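Local coordinates for protein fatty acid CoA ligase (Marinactinospora thermotolerans, PDB 6SQ8) that belongs to the ANL clan of AMP-binding enzymes and holds adenosine monophosphate in its ligand pocket, at residues A58-I64 with I198-L202; K169-S174 with M355-W361; C181-V186 with C212-T216; V439-V443 with V492-F496; P451-R457 with V469-F475. All coordinates share one frame; numbering follows the deposited sequence.

Contact 1: A58-I64 with I198-L202; sequences ANTWRAI and IPIPL
The carboxamide of Asn59 grips the backbone of 198-202 at two points. Its OD1 accepts from Leu202 N at 3.0 Å, while its ND2 donates to Ile200 O at 2.8 Å with an N-H...O angle of 163°. Ile200 O lies close to the amide plane of Asn59, yet each donor stands above the plane of the carbonyl it meets, so neither bond uses a lone-pair direction. Held at both ends, the amide has little freedom to flip; ND2 also makes a weak bond to Leu223 O. With CG anti to the carbonyl carbon (chi1 -80°), the Asn59 side chain leaves the inverse gamma turn centred on that residue and reaches over to the loop.

Next to these bonds, the side chain of Leu202 turns towards the helix start, where its CD1 branch does the touching. CD1 of Leu202 comes to 3.5 Å from Thr60 O and packs at 3.8 Å against CG1 of Ile64, the two side chains crossing at a slant. The methyl of Ala63 closes the same patch more loosely, at 4.2 Å from Leu202 CD1, and Leu222 of strand 219-222 adds to it.

Thr60 begins the helix: its OG1 accepts from Ala63 N at 3.2 Å and is also bonded to Glu104, whose other carboxylate oxygen holds Ala58 N. An N-capped helix start, following a strand of the five-stranded parallel sheet, is thus fastened to the loop after strand 195-198 of a second sheet, a junction that belongs to the layered alpha/beta architecture of the large AMP-binding domain.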
# COMPACT_ATOMS: atom_id res chain seq x y z
N ALA A 58 -4.16 -3.73 16.31
CA ALA A 58 -5.26 -3.38 15.43
C ALA A 58 -5.12 -1.89 15.05
O ALA A 58 -4.10 -1.28 15.31
CB ALA A 58 -6.56 -3.67 16.15
N ASN A 59 -6.16 -1.31 14.43
CA ASN A 59 -6.16 0.10 14.10
C ASN A 59 -6.66 0.89 15.31
O ASN A 59 -7.80 1.31 15.33
CB ASN A 59 -6.99 0.41 12.85
CG ASN A 59 -6.25 0.10 11.56
OD1 ASN A 59 -5.36 -0.76 11.54
ND2 ASN A 59 -6.62 0.81 10.50
N THR A 60 -5.78 1.09 16.30
CA THR A 60 -6.10 1.82 17.56
C THR A 60 -5.21 3.06 17.68
O THR A 60 -4.12 3.09 17.14
CB THR A 60 -5.85 0.93 18.78
OG1 THR A 60 -4.44 0.81 18.97
CG2 THR A 60 -6.47 -0.44 18.62
N TRP A 61 -5.66 4.06 18.44
CA TRP A 61 -4.91 5.29 18.54
C TRP A 61 -3.60 5.07 19.30
O TRP A 61 -2.63 5.78 19.07
CB TRP A 61 -5.76 6.38 19.18
CG TRP A 61 -5.99 6.26 20.65
CD1 TRP A 61 -7.08 5.72 21.27
CD2 TRP A 61 -5.15 6.75 21.70
NE1 TRP A 61 -6.98 5.84 22.63
CE2 TRP A 61 -5.80 6.48 22.92
CE3 TRP A 61 -3.91 7.40 21.73
CZ2 TRP A 61 -5.24 6.81 24.15
CZ3 TRP A 61 -3.36 7.73 22.95
CH2 TRP A 61 -4.02 7.44 24.14
N ARG A 62 -3.57 4.10 20.20
CA ARG A 62 -2.35 3.82 20.95
C ARG A 62 -1.28 3.23 20.01
O ARG A 62 -0.10 3.42 20.24
CB ARG A 62 -2.62 2.89 22.14
CG ARG A 62 -3.19 3.62 23.36
CD ARG A 62 -3.39 2.64 24.52
NE ARG A 62 -4.00 3.29 25.69
CZ ARG A 62 -5.29 3.59 25.79
NH1 ARG A 62 -6.13 3.30 24.81
NH2 ARG A 62 -5.74 4.23 26.85
N ALA A 63 -1.70 2.54 18.96
CA ALA A 63 -0.75 1.94 18.03
C ALA A 63 -0.03 3.03 17.21
O ALA A 63 1.09 2.80 16.72
CB ALA A 63 -1.45 0.94 17.13
N ILE A 64 -0.70 4.17 17.04
CA ILE A 64 -0.14 5.35 16.40
C ILE A 64 1.03 5.87 17.25
O ILE A 64 2.14 6.15 16.70
CB ILE A 64 -1.23 6.43 16.16
CG1 ILE A 64 -2.25 5.98 15.13
CG2 ILE A 64 -0.61 7.76 15.78
CD1 ILE A 64 -3.36 6.97 14.89
N ILE A 198 -8.59 6.50 7.88
CA ILE A 198 -7.67 5.45 7.59
C ILE A 198 -8.28 4.12 8.00
O ILE A 198 -8.21 3.73 9.16
CB ILE A 198 -6.32 5.68 8.29
CG1 ILE A 198 -5.81 7.09 8.00
CG2 ILE A 198 -5.32 4.61 7.87
CD1 ILE A 198 -4.39 7.34 8.39
N PRO A 199 -8.87 3.39 7.03
CA PRO A 199 -9.36 2.04 7.26
C PRO A 199 -8.40 0.93 6.80
O PRO A 199 -8.74 -0.24 6.90
CB PRO A 199 -10.60 2.06 6.35
CG PRO A 199 -10.14 2.84 5.14
CD PRO A 199 -9.16 3.86 5.67
N ILE A 200 -7.23 1.29 6.28
CA ILE A 200 -6.21 0.31 5.96
C ILE A 200 -5.37 0.07 7.20
O ILE A 200 -5.30 0.93 8.07
CB ILE A 200 -5.36 0.73 4.74
CG1 ILE A 200 -4.55 1.99 5.01
CG2 ILE A 200 -6.23 0.86 3.51
CD1 ILE A 200 -3.78 2.49 3.80
N PRO A 201 -4.69 -1.09 7.34
CA PRO A 201 -3.99 -1.41 8.58
C PRO A 201 -2.88 -0.41 8.90
O PRO A 201 -2.14 -0.00 8.00
CB PRO A 201 -3.38 -2.79 8.29
CG PRO A 201 -4.20 -3.35 7.17
CD PRO A 201 -4.56 -2.15 6.33
N LEU A 202 -2.76 -0.05 10.19
CA LEU A 202 -1.73 0.85 10.70
C LEU A 202 -0.33 0.20 10.63
O LEU A 202 0.67 0.90 10.82
CB LEU A 202 -2.06 1.23 12.14
CG LEU A 202 -3.16 2.29 12.31
CD1 LEU A 202 -3.38 2.60 13.80
CD2 LEU A 202 -2.83 3.56 11.52

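Contact 2: K169-S174 with M355-W361; sequences KGVAHS and MTMSGYW
Val171 and Met357 form the dense side of this contact: their side chains cross at about a right angle, and a bend at chi3 directs CE of Met357 to both Val171 methyls. CG of Met357 stands between the backbone N and the carbonyl carbon (chi1 75°) and chi2 is extended, which brings SD over the rim of one face of the Tyr360 ring. The opposite face carries Lys169, CD sitting 3.9 Å from the ring centroid in a CH-pi contact, and Tyr360 OH is bonded to Glu301. The backbones pair as antiparallel strands, Val171-Tyr360 non-hydrogen-bonded and Ala172-Gly359 hydrogen-bonded. Trp361 N to Gly170 O, at 2.7 Å, is nearly straight; Ala172 N to Gly359 O is 3.0 Å, Ser358 N to Ala172 O 2.8 Å. Strand 170-174, in the middle of a three-stranded antiparallel sheet, begins at the last glycine of the TSGTTGTPKG motif of AMP-binding enzymes. His173, with Met357 CB over one ring face, lies about 4 Å (side chain) from the bound 1-ethanoyl-9H-pyrido[3,4-b]indole-3-carboxylic acid. Towards Ser174 a water fills in, accepting from Ser174 N at 2.6 Å, donating to Thr356 O and bonded to exposed Ser358 OG. Lys169 is poorly ordered throughout, making its hold on the ring less certain.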
# COMPACT_ATOMS: atom_id res chain seq x y z
N LYS A 169 11.78 -10.57 2.01
CA LYS A 169 12.86 -9.60 2.25
C LYS A 169 12.34 -8.48 3.13
O LYS A 169 11.21 -8.09 2.99
CB LYS A 169 13.29 -8.96 0.92
CG LYS A 169 13.53 -9.92 -0.24
CD LYS A 169 13.01 -9.44 -1.59
CE LYS A 169 12.39 -10.55 -2.41
NZ LYS A 169 12.30 -10.16 -3.83
N GLY A 170 13.20 -7.91 3.98
CA GLY A 170 12.84 -6.77 4.82
C GLY A 170 13.27 -5.46 4.20
O GLY A 170 14.45 -5.17 4.14
N VAL A 171 12.31 -4.66 3.75
CA VAL A 171 12.58 -3.36 3.17
C VAL A 171 12.89 -2.38 4.31
O VAL A 171 12.04 -2.11 5.13
CB VAL A 171 11.40 -2.84 2.34
CG1 VAL A 171 11.54 -1.37 2.03
CG2 VAL A 171 11.19 -3.65 1.07
N ALA A 172 14.11 -1.82 4.31
CA ALA A 172 14.53 -0.84 5.29
C ALA A 172 14.39 0.56 4.72
O ALA A 172 15.00 0.88 3.70
CB ALA A 172 15.97 -1.09 5.69
N HIS A 173 13.60 1.39 5.40
CA HIS A 173 13.39 2.78 5.02
C HIS A 173 14.04 3.71 6.04
O HIS A 173 13.85 3.58 7.26
CB HIS A 173 11.90 3.09 4.87
CG HIS A 173 11.40 2.94 3.48
ND1 HIS A 173 10.59 1.88 3.08
CD2 HIS A 173 11.66 3.67 2.37
CE1 HIS A 173 10.34 1.99 1.79
NE2 HIS A 173 10.99 3.08 1.33
N SER A 174 14.79 4.70 5.53
CA SER A 174 15.51 5.64 6.35
C SER A 174 14.53 6.63 6.97
O SER A 174 13.42 6.84 6.47
CB SER A 174 16.57 6.35 5.55
OG SER A 174 16.02 7.47 4.85
N MET A 355 12.68 9.02 -1.42
CA MET A 355 11.75 8.17 -0.68
C MET A 355 12.11 6.70 -0.82
O MET A 355 11.54 5.87 -0.13
CB MET A 355 10.31 8.40 -1.16
CG MET A 355 9.76 9.73 -0.69
SD MET A 355 8.12 10.08 -1.32
CE MET A 355 8.50 10.42 -3.04
N THR A 356 13.08 6.36 -1.68
CA THR A 356 13.39 4.95 -1.93
C THR A 356 14.09 4.33 -0.72
O THR A 356 14.76 5.03 0.06
CB THR A 356 14.26 4.74 -3.16
OG1 THR A 356 15.52 5.39 -2.95
CG2 THR A 356 13.58 5.27 -4.40
N MET A 357 13.93 3.01 -0.61
CA MET A 357 14.49 2.18 0.44
C MET A 357 16.00 2.41 0.53
O MET A 357 16.61 2.84 -0.43
CB MET A 357 14.21 0.69 0.16
CG MET A 357 15.08 0.10 -0.93
SD MET A 357 14.92 -1.67 -1.29
CE MET A 357 14.25 -2.26 0.26
N SER A 358 16.57 2.12 1.70
CA SER A 358 18.02 2.04 1.88
C SER A 358 18.53 0.72 1.31
O SER A 358 19.62 0.64 0.78
CB SER A 358 18.40 2.17 3.32
OG SER A 358 17.99 3.44 3.83
N GLY A 359 17.70 -0.31 1.41
CA GLY A 359 18.03 -1.64 0.94
C GLY A 359 17.26 -2.68 1.72
O GLY A 359 16.55 -2.36 2.70
N TYR A 360 17.40 -3.94 1.29
CA TYR A 360 16.85 -5.02 2.06
C TYR A 360 17.75 -5.21 3.29
O TYR A 360 18.98 -5.28 3.19
CB TYR A 360 16.71 -6.29 1.22
CG TYR A 360 15.80 -6.17 0.01
CD1 TYR A 360 14.45 -5.88 0.13
CD2 TYR A 360 16.31 -6.36 -1.26
CE1 TYR A 360 13.64 -5.75 -0.98
CE2 TYR A 360 15.50 -6.25 -2.39
CZ TYR A 360 14.16 -5.95 -2.25
OH TYR A 360 13.39 -5.86 -3.37
N TRP A 361 17.09 -5.24 4.46
CA TRP A 361 17.73 -5.34 5.76
C TRP A 361 18.65 -6.57 5.80
O TRP A 361 18.19 -7.71 5.62
CB TRP A 361 16.67 -5.40 6.85
CG TRP A 361 17.22 -5.61 8.23
CD1 TRP A 361 17.28 -6.78 8.93
CD2 TRP A 361 17.81 -4.61 9.07
NE1 TRP A 361 17.86 -6.57 10.14
CE2 TRP A 361 18.19 -5.24 10.26
CE3 TRP A 361 18.00 -3.23 8.95
CZ2 TRP A 361 18.76 -4.55 11.33
CZ3 TRP A 361 18.60 -2.55 9.99
CH2 TRP A 361 18.96 -3.20 11.17
O HOH W 1 15.38 4.81 3.04

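Contact 3: C181-V186 with C212-T216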
# COMPACT_ATOMS: atom_id res chain seq x y z
N CYS A 181 8.46 11.48 2.49
CA CYS A 181 7.09 11.01 2.27
C CYS A 181 6.08 12.03 2.78
O CYS A 181 5.01 12.16 2.21
CB CYS A 181 6.84 9.67 2.93
SG CYS A 181 7.71 8.32 2.08
N VAL A 182 6.41 12.76 3.85
CA VAL A 182 5.49 13.79 4.34
C VAL A 182 5.35 14.88 3.27
O VAL A 182 4.24 15.35 2.98
CB VAL A 182 5.93 14.36 5.70
CG1 VAL A 182 4.96 15.42 6.21
CG2 VAL A 182 6.09 13.26 6.75
N ASP A 183 6.48 15.26 2.66
CA ASP A 183 6.50 16.34 1.66
C ASP A 183 5.72 15.90 0.40
O ASP A 183 4.96 16.68 -0.18
CB ASP A 183 7.93 16.77 1.36
CG ASP A 183 8.66 17.35 2.57
OD1 ASP A 183 8.15 18.33 3.14
OD2 ASP A 183 9.75 16.81 2.92
N ALA A 184 5.93 14.64 0.01
CA ALA A 184 5.18 14.01 -1.06
C ALA A 184 3.68 14.02 -0.75
O ALA A 184 2.87 14.49 -1.56
CB ALA A 184 5.68 12.61 -1.27
N ALA A 185 3.32 13.56 0.46
CA ALA A 185 1.92 13.53 0.88
C ALA A 185 1.30 14.92 0.75
O ALA A 185 0.19 15.05 0.27
CB ALA A 185 1.79 13.01 2.30
N VAL A 186 2.02 15.96 1.19
CA VAL A 186 1.51 17.35 1.12
C VAL A 186 1.31 17.73 -0.34
O VAL A 186 0.36 18.39 -0.70
CB VAL A 186 2.46 18.35 1.82
CG1 VAL A 186 2.07 19.80 1.55
CG2 VAL A 186 2.52 18.10 3.32
N CYS A 212 1.97 11.23 8.48
CA CYS A 212 1.83 12.38 7.59
C CYS A 212 0.72 13.31 8.09
O CYS A 212 0.87 14.51 8.12
CB CYS A 212 1.54 11.94 6.16
SG CYS A 212 2.96 11.13 5.39
N THR A 213 -0.40 12.72 8.50
CA THR A 213 -1.56 13.46 8.96
C THR A 213 -1.21 14.24 10.23
O THR A 213 -1.52 15.44 10.34
CB THR A 213 -2.76 12.54 9.16
OG1 THR A 213 -2.99 11.96 7.87
CG2 THR A 213 -4.00 13.24 9.66
N LEU A 214 -0.54 13.57 11.18
CA LEU A 214 -0.18 14.21 12.43
C LEU A 214 0.80 15.36 12.17
O LEU A 214 0.62 16.46 12.68
CB LEU A 214 0.41 13.18 13.39
CG LEU A 214 -0.59 12.19 14.00
CD1 LEU A 214 0.12 11.12 14.80
CD2 LEU A 214 -1.58 12.91 14.89
N ALA A 215 1.81 15.10 11.34
CA ALA A 215 2.93 16.00 11.13
C ALA A 215 2.47 17.32 10.50
O ALA A 215 3.14 18.34 10.66
CB ALA A 215 3.96 15.33 10.25
N THR A 216 1.35 17.28 9.78
CA THR A 216 0.83 18.42 9.04
C THR A 216 -0.28 19.10 9.83
O THR A 216 -0.95 20.01 9.32
CB THR A 216 0.32 18.01 7.65
OG1 THR A 216 -0.61 16.92 7.75
CG2 THR A 216 1.44 17.66 6.70
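Thr216 OG1, at the end of helix 205-215, has two backbone carbonyls within reach of its one proton: Cys212 O at 2.9 Å and Thr213 O at 3.1 Å. Which of them takes the proton is not settled, but either would tie the hydroxyl back onto the last turn of its own helix, where the backbone N-H of Thr216 makes only weak bonds to the same two oxygens. The hydroxyl gets there by standing between the backbone N and the carbonyl carbon (chi1 52°). The same torsion leaves CG2 anti to the carbonyl carbon, facing helix 175-189, and Thr216 CG2 meets CG2 of Val186 at 3.6 Å, the two side chains sliding past each other in opposite directions.

One turn earlier, the sulfur of Cys212 lies between the two helices. SG of Cys212 rests 3.8 Å from the Ala185 methyl CB, and Val182 lies beside it, with CG2 at 4.0 Å from the same sulfur. The other branch of Val182 points to the end of helix 205-215, its CG1 lying 4.2 Å from CB of Ala215. The small side chains of Ala185 and Cys212 let the backbones come near, the CA atoms of Val182 and Cys212 being 5.1 Å apart.

Outside the pair, Tyr6 and Arg9 of helix 5-13 touch Val182, and Trp194 packs on Thr216. On another flank of helix 175-189, the side chain of Cys181 comes within about 4 Å of the bound 1-ethanoyl-9H-pyrido[3,4-b]indole-3-carboxylic acid. The arrangement is small-residue helix-helix packing within the large AMP-binding domain, between a helix bordering that ligand pocket and one whose first residue, Leu205, lines it.

Contact 4: V439-V443 with V492-F496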
# COMPACT_ATOMS: atom_id res chain seq x y z
N VAL A 439 -2.69 -17.83 -23.71
CA VAL A 439 -3.30 -16.75 -22.97
C VAL A 439 -4.61 -17.26 -22.35
O VAL A 439 -5.45 -17.82 -23.05
CB VAL A 439 -3.53 -15.54 -23.88
CG1 VAL A 439 -4.11 -14.36 -23.12
CG2 VAL A 439 -2.25 -15.15 -24.62
N CYS A 440 -4.76 -17.07 -21.04
CA CYS A 440 -5.94 -17.53 -20.31
C CYS A 440 -6.54 -16.38 -19.52
O CYS A 440 -5.81 -15.55 -19.04
CB CYS A 440 -5.59 -18.67 -19.35
SG CYS A 440 -4.87 -20.09 -20.21
N ALA A 441 -7.86 -16.34 -19.38
CA ALA A 441 -8.51 -15.25 -18.70
C ALA A 441 -9.54 -15.81 -17.73
O ALA A 441 -10.44 -16.53 -18.12
CB ALA A 441 -9.16 -14.33 -19.70
N ALA A 442 -9.37 -15.47 -16.46
CA ALA A 442 -10.38 -15.61 -15.45
C ALA A 442 -11.16 -14.30 -15.37
O ALA A 442 -10.56 -13.24 -15.22
CB ALA A 442 -9.73 -15.91 -14.13
N VAL A 443 -12.48 -14.39 -15.46
CA VAL A 443 -13.33 -13.25 -15.61
C VAL A 443 -14.40 -13.29 -14.53
O VAL A 443 -15.00 -14.30 -14.30
CB VAL A 443 -13.95 -13.21 -17.02
CG1 VAL A 443 -15.11 -12.24 -17.11
CG2 VAL A 443 -12.89 -12.87 -18.06
N VAL A 492 -4.16 -18.00 -10.08
CA VAL A 492 -4.93 -18.03 -11.33
C VAL A 492 -4.20 -18.92 -12.34
O VAL A 492 -4.83 -19.70 -13.03
CB VAL A 492 -5.19 -16.61 -11.87
CG1 VAL A 492 -5.77 -16.63 -13.27
CG2 VAL A 492 -6.12 -15.83 -10.96
N ARG A 493 -2.88 -18.82 -12.37
CA ARG A 493 -2.05 -19.60 -13.29
C ARG A 493 -2.27 -21.10 -13.06
O ARG A 493 -2.29 -21.87 -14.02
CB ARG A 493 -0.57 -19.22 -13.13
CG ARG A 493 0.11 -18.80 -14.42
CD ARG A 493 1.47 -18.17 -14.19
NE ARG A 493 1.48 -16.71 -14.24
CZ ARG A 493 1.88 -15.91 -13.25
NH1 ARG A 493 2.21 -16.42 -12.08
NH2 ARG A 493 1.93 -14.60 -13.43
N THR A 494 -2.46 -21.52 -11.80
CA THR A 494 -2.61 -22.95 -11.46
C THR A 494 -3.95 -23.51 -11.97
O THR A 494 -4.07 -24.71 -12.22
CB THR A 494 -2.52 -23.24 -9.95
OG1 THR A 494 -3.74 -22.86 -9.32
CG2 THR A 494 -1.36 -22.56 -9.26
N TRP A 495 -4.95 -22.63 -12.10
CA TRP A 495 -6.28 -23.02 -12.57
C TRP A 495 -6.23 -23.52 -14.02
O TRP A 495 -7.17 -24.20 -14.43
CB TRP A 495 -7.26 -21.85 -12.48
CG TRP A 495 -7.57 -21.39 -11.09
CD1 TRP A 495 -7.29 -22.03 -9.92
CD2 TRP A 495 -8.26 -20.18 -10.73
NE1 TRP A 495 -7.74 -21.30 -8.85
CE2 TRP A 495 -8.37 -20.17 -9.32
CE3 TRP A 495 -8.82 -19.12 -11.44
CZ2 TRP A 495 -8.97 -19.12 -8.62
CZ3 TRP A 495 -9.42 -18.09 -10.75
CH2 TRP A 495 -9.50 -18.09 -9.36
N PHE A 496 -5.19 -23.15 -14.78
CA PHE A 496 -5.15 -23.37 -16.22
C PHE A 496 -3.99 -24.31 -16.61
O PHE A 496 -3.64 -24.38 -17.81
CB PHE A 496 -5.01 -22.03 -16.96
CG PHE A 496 -6.20 -21.10 -16.89
CD1 PHE A 496 -7.31 -21.29 -17.69
CD2 PHE A 496 -6.19 -20.01 -16.05
CE1 PHE A 496 -8.40 -20.43 -17.61
CE2 PHE A 496 -7.29 -19.15 -15.97
CZ PHE A 496 -8.39 -19.36 -16.76
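The aromatic interactions centre on Phe496 and Cys440. CB of Cys440 sits squarely over the Phe496 ring, 3.4 Å from its centroid and only 8° off the normal, which makes a CH-pi contact over the face. The sulfur comes in more obliquely: Cys440 SG is 4.2 Å from the centroid of the same ring, a Cys sulfur-aromatic contact. With SG anti to the carbonyl carbon (chi1 -59°), it leans towards the CB end of the phenylalanine, 3.8 Å from Phe496 CB. At the far tip of the ring, Phe496 CZ approaches Ala441 O.

Strand 438-445 is the middle strand of the three-stranded mixed sheet of the C-terminal domain, and residues 492-496, at the C-terminal side of helix 489-494, close over one of its faces. Alternation along the strand gives Cys440 and Ala442 to this face, whereas the methyl of Ala441 faces the other way, onto Pro470.

Apolar packing gathers round Ala442. Its CB meets the edge of the Trp495 indole at CZ3, 4.0 Å away, and CG1 of Val492 at 4.1 Å. That same Val492 CG1 lies in plane at the edge of the Phe496 ring. From neighbouring strand 422-432, Val428 packs on Val492 and Val430 on Phe496.

Contact 5: P451-R457 with V469-F475; sequences PDPEHLR and VPRRVEF
Apolar contacts join the first turn of helix 453-463 to strand 472-475, whose short axes approach to 9.4 Å. CG of Pro453 reaches Phe475 CE2 at 3.7 Å, the two side chains crossing at about a right angle. Leu456 and Phe475 point at each other from opposite directions, Leu456 CD1 meeting the ring edge at Phe475 CE1, 4.1 Å away. Pro451 adds its CG, 4.2 Å from Phe475 CZ. Val443 and Val445 of the adjacent strand also pack on the ring, and Pro453 rests more loosely on Val473.

The long side chain of Arg457 works through both its stem and its flat end. Its CB lies 3.7 Å from CG1 of Val469, again nearly at right angles. A bend at chi3 (-106°) then carries the guanidinium alongside 470-473 towards Val473, so that one of its faces is met near the rim by Val473 CG2, 3.7 Å from NH1 of Arg457. Backbone atoms of 470-472 lie round the edge of this group, although the modelled fit of NH1 against Arg471 O is doubtful.

Polar bonds stay within the helix start. Asp452 is the N-cap, its OD1 accepting from Glu454 N at 3.0 Å. Glu454 OE1 in turn forms a salt bridge with Arg457 NE, which meets it from above the carboxylate plane.

Helix and strand belong to one beta-alpha-beta unit of the C-terminal domain, and their interface is held by apolar packing, with the charge of Arg457 probably balanced by Glu454 while its stem and one guanidinium face serve as hydrophobic surface.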
# COMPACT_ATOMS: atom_id res chain seq x y z
N PRO A 451 -22.43 -13.15 -20.14
CA PRO A 451 -21.88 -12.79 -21.44
C PRO A 451 -21.27 -14.00 -22.15
O PRO A 451 -20.95 -15.00 -21.52
CB PRO A 451 -20.79 -11.78 -21.09
CG PRO A 451 -20.33 -12.21 -19.73
CD PRO A 451 -21.61 -12.61 -19.04
N ASP A 452 -21.14 -13.87 -23.46
CA ASP A 452 -20.64 -14.91 -24.31
C ASP A 452 -19.12 -14.84 -24.32
O ASP A 452 -18.54 -13.85 -24.79
CB ASP A 452 -21.24 -14.76 -25.72
CG ASP A 452 -20.89 -15.86 -26.70
OD1 ASP A 452 -20.05 -16.71 -26.37
OD2 ASP A 452 -21.47 -15.88 -27.80
N PRO A 453 -18.41 -15.90 -23.86
CA PRO A 453 -16.95 -15.92 -23.92
C PRO A 453 -16.43 -15.46 -25.29
O PRO A 453 -15.39 -14.82 -25.37
CB PRO A 453 -16.63 -17.41 -23.72
CG PRO A 453 -17.75 -17.92 -22.86
CD PRO A 453 -18.97 -17.13 -23.30
N GLU A 454 -17.16 -15.80 -26.35
CA GLU A 454 -16.74 -15.52 -27.69
C GLU A 454 -16.83 -14.02 -27.98
O GLU A 454 -16.04 -13.53 -28.78
CB GLU A 454 -17.55 -16.34 -28.70
CG GLU A 454 -16.75 -16.71 -29.94
CD GLU A 454 -15.45 -17.44 -29.62
OE1 GLU A 454 -15.50 -18.41 -28.81
OE2 GLU A 454 -14.38 -17.01 -30.13
N HIS A 455 -17.79 -13.31 -27.37
CA HIS A 455 -17.88 -11.85 -27.52
C HIS A 455 -16.63 -11.20 -26.92
O HIS A 455 -16.06 -10.26 -27.49
CB HIS A 455 -19.13 -11.27 -26.86
CG HIS A 455 -20.42 -11.55 -27.57
ND1 HIS A 455 -20.50 -12.12 -28.83
CD2 HIS A 455 -21.70 -11.31 -27.19
CE1 HIS A 455 -21.76 -12.22 -29.18
NE2 HIS A 455 -22.51 -11.74 -28.19
N LEU A 456 -16.19 -11.73 -25.78
CA LEU A 456 -15.03 -11.24 -25.07
C LEU A 456 -13.76 -11.52 -25.90
O LEU A 456 -12.93 -10.63 -26.07
CB LEU A 456 -14.96 -11.89 -23.69
CG LEU A 456 -16.18 -11.70 -22.79
CD1 LEU A 456 -15.93 -12.29 -21.43
CD2 LEU A 456 -16.56 -10.25 -22.65
N ARG A 457 -13.62 -12.74 -26.43
CA ARG A 457 -12.50 -13.05 -27.28
C ARG A 457 -12.49 -12.07 -28.46
O ARG A 457 -11.45 -11.57 -28.83
CB ARG A 457 -12.56 -14.51 -27.74
CG ARG A 457 -12.16 -15.50 -26.64
CD ARG A 457 -12.02 -16.93 -27.14
NE ARG A 457 -13.14 -17.76 -26.71
CZ ARG A 457 -13.11 -18.66 -25.70
NH1 ARG A 457 -11.97 -18.99 -25.10
NH2 ARG A 457 -14.24 -19.22 -25.29
N VAL A 469 -5.59 -12.63 -27.80
CA VAL A 469 -6.87 -13.26 -27.56
C VAL A 469 -6.68 -14.45 -26.63
O VAL A 469 -5.86 -15.33 -26.89
CB VAL A 469 -7.59 -13.68 -28.86
CG1 VAL A 469 -8.91 -14.36 -28.54
CG2 VAL A 469 -7.83 -12.50 -29.80
N PRO A 470 -7.43 -14.50 -25.51
CA PRO A 470 -7.39 -15.65 -24.62
C PRO A 470 -8.02 -16.88 -25.27
O PRO A 470 -9.14 -16.80 -25.74
CB PRO A 470 -8.20 -15.26 -23.37
CG PRO A 470 -8.72 -13.87 -23.62
CD PRO A 470 -8.33 -13.45 -25.03
N ARG A 471 -7.30 -18.01 -25.25
CA ARG A 471 -7.81 -19.28 -25.70
C ARG A 471 -8.88 -19.79 -24.73
O ARG A 471 -9.93 -20.21 -25.14
CB ARG A 471 -6.66 -20.30 -25.84
CG ARG A 471 -7.11 -21.70 -26.25
CD ARG A 471 -6.06 -22.42 -27.06
NE ARG A 471 -5.40 -23.47 -26.31
CZ ARG A 471 -4.28 -24.05 -26.70
NH1 ARG A 471 -3.38 -23.37 -27.40
NH2 ARG A 471 -4.07 -25.31 -26.38
N ARG A 472 -8.57 -19.76 -23.44
CA ARG A 472 -9.47 -20.24 -22.39
C ARG A 472 -10.01 -19.03 -21.62
O ARG A 472 -9.27 -18.11 -21.28
CB ARG A 472 -8.76 -21.23 -21.45
CG ARG A 472 -8.15 -22.44 -22.16
CD ARG A 472 -8.31 -23.80 -21.48
NE ARG A 472 -9.50 -23.88 -20.63
CZ ARG A 472 -9.50 -24.15 -19.32
NH1 ARG A 472 -8.52 -24.87 -18.80
NH2 ARG A 472 -10.48 -23.68 -18.55
N VAL A 473 -11.33 -19.03 -21.39
CA VAL A 473 -12.02 -18.04 -20.60
C VAL A 473 -12.84 -18.78 -19.53
O VAL A 473 -13.70 -19.55 -19.87
CB VAL A 473 -12.92 -17.16 -21.48
CG1 VAL A 473 -13.77 -16.20 -20.64
CG2 VAL A 473 -12.11 -16.37 -22.49
N GLU A 474 -12.55 -18.51 -18.26
CA GLU A 474 -13.21 -19.13 -17.12
C GLU A 474 -13.94 -18.05 -16.32
O GLU A 474 -13.32 -17.07 -15.93
CB GLU A 474 -12.15 -19.78 -16.24
CG GLU A 474 -11.86 -21.20 -16.66
CD GLU A 474 -12.88 -22.11 -16.00
OE1 GLU A 474 -13.09 -21.95 -14.75
OE2 GLU A 474 -13.49 -22.93 -16.72
N PHE A 475 -15.22 -18.28 -16.03
CA PHE A 475 -15.98 -17.37 -15.20
C PHE A 475 -15.87 -17.81 -13.74
O PHE A 475 -16.10 -18.95 -13.43
CB PHE A 475 -17.43 -17.28 -15.68
CG PHE A 475 -17.61 -16.73 -17.07
CD1 PHE A 475 -17.09 -15.50 -17.42
CD2 PHE A 475 -18.28 -17.44 -18.05
CE1 PHE A 475 -17.25 -14.98 -18.70
CE2 PHE A 475 -18.43 -16.94 -19.33
CZ PHE A 475 -17.91 -15.70 -19.65

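Contacts 1, 2 and 3 lie in the large AMP-binding domain, and contacts 4 and 5 in the C-terminal one. Contacts 2 and 4 are largely buried, while 1, 3 and 5 are partly so. Contact 3 touches both its neighbours: Ile64 meets Leu214, and Met355 packs on Cys181 and Ala184, strand 170-174 running straight into helix 175-189. Contacts 4 and 5 share one sheet, since 438-445 and 472-475 are adjacent strands carrying helical segments on them. Chemistry follows position: strand pairing in contact 2, a side-chain amide binding a loop in contact 1, and side-chain packing in 3, 4 and 5, with ionic groups at the more exposed helix start of 5.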